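PDB 1ZEL: AbiEi antitoxin C-terminal domain-containing protein from Mycobacterium tuberculosis, which is of unknown function but probably binds DNA through a winged-helix domain and contains a domain related to the C-terminal domain of AbiEi antitoxins. Local coordinates for residues 157-163 against 180-185. Residues are numbered along the deposited sequence; the frame is centred on the assembly and turned at random.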
ATOM      1  N   LEU A 157      -6.110   9.183  -8.587  1.00 23.94           N
ATOM      2  CA  LEU A 157      -5.797   7.932  -7.876  1.00 22.87           C
ATOM      3  C   LEU A 157      -6.049   8.006  -6.380  1.00 22.11           C
ATOM      4  O   LEU A 157      -6.630   7.083  -5.767  1.00 22.21           O
ATOM      5  CB  LEU A 157      -4.354   7.502  -8.171  1.00 23.37           C
ATOM      6  CG  LEU A 157      -4.161   7.018  -9.629  1.00 26.05           C
ATOM      7  CD1 LEU A 157      -2.709   6.808  -9.955  1.00 33.06           C
ATOM      8  CD2 LEU A 157      -4.919   5.749  -9.844  1.00 25.79           C
ATOM      9  N   ALA A 158      -5.682   9.149  -5.814  1.00 21.56           N
ATOM     10  CA  ALA A 158      -5.818   9.425  -4.394  1.00 21.33           C
ATOM     11  C   ALA A 158      -7.296   9.615  -4.017  1.00 21.09           C
ATOM     12  O   ALA A 158      -8.094  10.000  -4.864  1.00 21.55           O
ATOM     13  CB  ALA A 158      -5.028  10.704  -4.076  1.00 20.59           C
ATOM     14  N   PRO A 159      -7.672   9.359  -2.751  1.00 21.02           N
ATOM     15  CA  PRO A 159      -9.063   9.609  -2.403  1.00 20.35           C
ATOM     16  C   PRO A 159      -9.383  11.092  -2.560  1.00 20.96           C
ATOM     17  O   PRO A 159      -8.476  11.933  -2.500  1.00 21.22           O
ATOM     18  CB  PRO A 159      -9.137   9.218  -0.924  1.00 19.48           C
ATOM     19  CG  PRO A 159      -7.758   9.403  -0.443  1.00 19.83           C
ATOM     20  CD  PRO A 159      -6.918   8.864  -1.592  1.00 20.34           C
ATOM     21  N   ARG A 160     -10.654  11.399  -2.794  1.00 19.70           N
ATOM     22  CA  ARG A 160     -11.062  12.782  -2.791  1.00 20.72           C
ATOM     23  C   ARG A 160     -10.893  13.329  -1.387  1.00 19.91           C
ATOM     24  O   ARG A 160     -11.356  12.696  -0.434  1.00 19.00           O
ATOM     25  CB  ARG A 160     -12.518  12.914  -3.248  1.00 20.69           C
ATOM     26  CG  ARG A 160     -12.687  12.730  -4.748  1.00 23.74           C
ATOM     27  CD  ARG A 160     -14.090  12.266  -5.149  1.00 33.87           C
ATOM     28  NE  ARG A 160     -15.136  12.501  -4.160  1.00 38.25           N
ATOM     29  CZ  ARG A 160     -15.755  11.542  -3.461  1.00 41.51           C
ATOM     30  NH1 ARG A 160     -16.689  11.904  -2.589  1.00 40.49           N
ATOM     31  NH2 ARG A 160     -15.451  10.229  -3.618  1.00 38.42           N
ATOM     32  N   PRO A 161     -10.218  14.486  -1.247  1.00 20.03           N
ATOM     33  CA  PRO A 161     -10.156  15.132   0.070  1.00 20.48           C
ATOM     34  C   PRO A 161     -11.519  15.236   0.759  1.00 21.17           C
ATOM     35  O   PRO A 161     -11.590  14.993   1.957  1.00 20.98           O
ATOM     36  CB  PRO A 161      -9.607  16.518  -0.244  1.00 20.81           C
ATOM     37  CG  PRO A 161      -8.690  16.254  -1.446  1.00 21.22           C
ATOM     38  CD  PRO A 161      -9.469  15.258  -2.267  1.00 20.75           C
ATOM     39  N   ALA A 162     -12.575  15.608   0.028  1.00 21.56           N
ATOM     40  CA  ALA A 162     -13.904  15.733   0.646  1.00 22.04           C
ATOM     41  C   ALA A 162     -14.394  14.419   1.221  1.00 21.78           C
ATOM     42  O   ALA A 162     -15.143  14.417   2.206  1.00 21.85           O
ATOM     43  CB  ALA A 162     -14.933  16.291  -0.340  1.00 23.55           C
ATOM     44  N   LEU A 163     -13.990  13.303   0.598  1.00 21.03           N
ATOM     45  CA  LEU A 163     -14.333  11.979   1.094  1.00 20.62           C
ATOM     46  C   LEU A 163     -13.620  11.739   2.434  1.00 20.46           C
ATOM     47  O   LEU A 163     -14.257  11.331   3.412  1.00 19.48           O
ATOM     48  CB  LEU A 163     -14.005  10.863   0.067  1.00 20.71           C
ATOM     49  CG  LEU A 163     -14.189   9.458   0.673  1.00 22.96           C
ATOM     50  CD1 LEU A 163     -15.670   9.065   0.792  1.00 23.47           C
ATOM     51  CD2 LEU A 163     -13.391   8.390  -0.045  1.00 26.17           C
ATOM     52  N   ALA A 180      -1.639   6.899  -1.035  1.00 21.63           N
ATOM     53  CA  ALA A 180      -2.422   5.672  -1.083  1.00 20.79           C
ATOM     54  C   ALA A 180      -3.600   5.857  -2.033  1.00 20.45           C
ATOM     55  O   ALA A 180      -4.143   6.974  -2.187  1.00 20.52           O
ATOM     56  CB  ALA A 180      -2.913   5.283   0.327  1.00 21.69           C
ATOM     57  N   LEU A 181      -3.989   4.754  -2.669  1.00 19.45           N
ATOM     58  CA  LEU A 181      -5.111   4.743  -3.585  1.00 19.45           C
ATOM     59  C   LEU A 181      -6.382   5.056  -2.811  1.00 20.06           C
ATOM     60  O   LEU A 181      -6.530   4.633  -1.653  1.00 19.70           O
ATOM     61  CB  LEU A 181      -5.284   3.354  -4.214  1.00 18.74           C
ATOM     62  CG  LEU A 181      -4.192   2.868  -5.176  1.00 20.02           C
ATOM     63  CD1 LEU A 181      -4.662   1.582  -5.871  1.00 20.25           C
ATOM     64  CD2 LEU A 181      -3.770   3.949  -6.173  1.00 16.50           C
ATOM     65  N   GLY A 182      -7.276   5.794  -3.447  1.00 19.47           N
ATOM     66  CA  GLY A 182      -8.592   6.005  -2.892  1.00 19.84           C
ATOM     67  C   GLY A 182      -9.510   4.837  -3.233  1.00 21.34           C
ATOM     68  O   GLY A 182      -9.081   3.860  -3.853  1.00 20.04           O
ATOM     69  N   PRO A 183     -10.785   4.924  -2.818  1.00 22.04           N
ATOM     70  CA  PRO A 183     -11.696   3.802  -3.017  1.00 22.20           C
ATOM     71  C   PRO A 183     -11.940   3.508  -4.491  1.00 21.49           C
ATOM     72  O   PRO A 183     -12.048   2.351  -4.858  1.00 21.56           O
ATOM     73  CB  PRO A 183     -12.994   4.254  -2.344  1.00 21.23           C
ATOM     74  CG  PRO A 183     -12.895   5.723  -2.208  1.00 22.99           C
ATOM     75  CD  PRO A 183     -11.417   6.037  -2.093  1.00 22.59           C
ATOM     76  N   GLU A 184     -12.038   4.544  -5.323  1.00 21.00           N
ATOM     77  CA  GLU A 184     -12.242   4.309  -6.743  1.00 20.63           C
ATOM     78  C   GLU A 184     -11.086   3.544  -7.356  1.00 20.62           C
ATOM     79  O   GLU A 184     -11.293   2.554  -8.049  1.00 19.82           O
ATOM     80  CB  GLU A 184     -12.503   5.618  -7.496  1.00 20.31           C
ATOM     81  CG  GLU A 184     -13.801   6.281  -7.036  1.00 20.84           C
ATOM     82  CD  GLU A 184     -13.568   7.386  -6.021  1.00 26.77           C
ATOM     83  OE1 GLU A 184     -12.471   7.418  -5.433  1.00 25.39           O
ATOM     84  OE2 GLU A 184     -14.480   8.221  -5.820  1.00 28.17           O
ATOM     85  N   ALA A 185      -9.862   3.967  -7.066  1.00 20.50           N
ATOM     86  CA  ALA A 185      -8.705   3.295  -7.657  1.00 20.55           C
ATOM     87  C   ALA A 185      -8.554   1.895  -7.083  1.00 20.99           C
ATOM     88  O   ALA A 185      -8.168   0.966  -7.795  1.00 20.24           O
ATOM     89  CB  ALA A 185      -7.434   4.125  -7.495  1.00 19.77           C
TER
HETATM   90  O   HOH W   1      -9.566   6.738  -5.999  1.00 20.52           O
HETATM   91  O   HOH W   2     -12.383   9.249  -3.367  1.00 21.95           O
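L157 O receives the backbone N-H of G182 in an almost straight hydrogen bond (N to O 2.7 Å, 174° at the hydrogen), made in the carbonyl plane. Here the two loops pack backbone to backbone: with no side chain on G182, they close to 3.7 Å between the CA atoms of P159 and G182. L157 CD2 rests on A185 CB at 3.8 Å, and the P159 ring lies along G182, its CD 3.4 Å from A180 O. Farther on, the L163 CD2 methyl presses on the CG corner of the P183 ring at a tight 3.5 Å.

The polar end is a salt bridge from R160 NH2 to the syn lone pair of E184 OE2 (3.1 Å), a bent bond with OE2 tilted from the guanidinium plane and the carboxylate plane turned 78° from it. A bend at chi2 (98°) turns the E184 carboxylate toward R160; OE2 also accepts a hydrogen bond from S215 N. Two waters bridge the segments: one links E184 OE1 to R160 N, the other takes the A185 N-H. L222 of helix 216-223 packs on both L157 and E184. R160 and G182 are N-cap residues, making this a buried junction of two helix starts, 161-166 and 183-192, within the AbiEi antitoxin C-terminal domain.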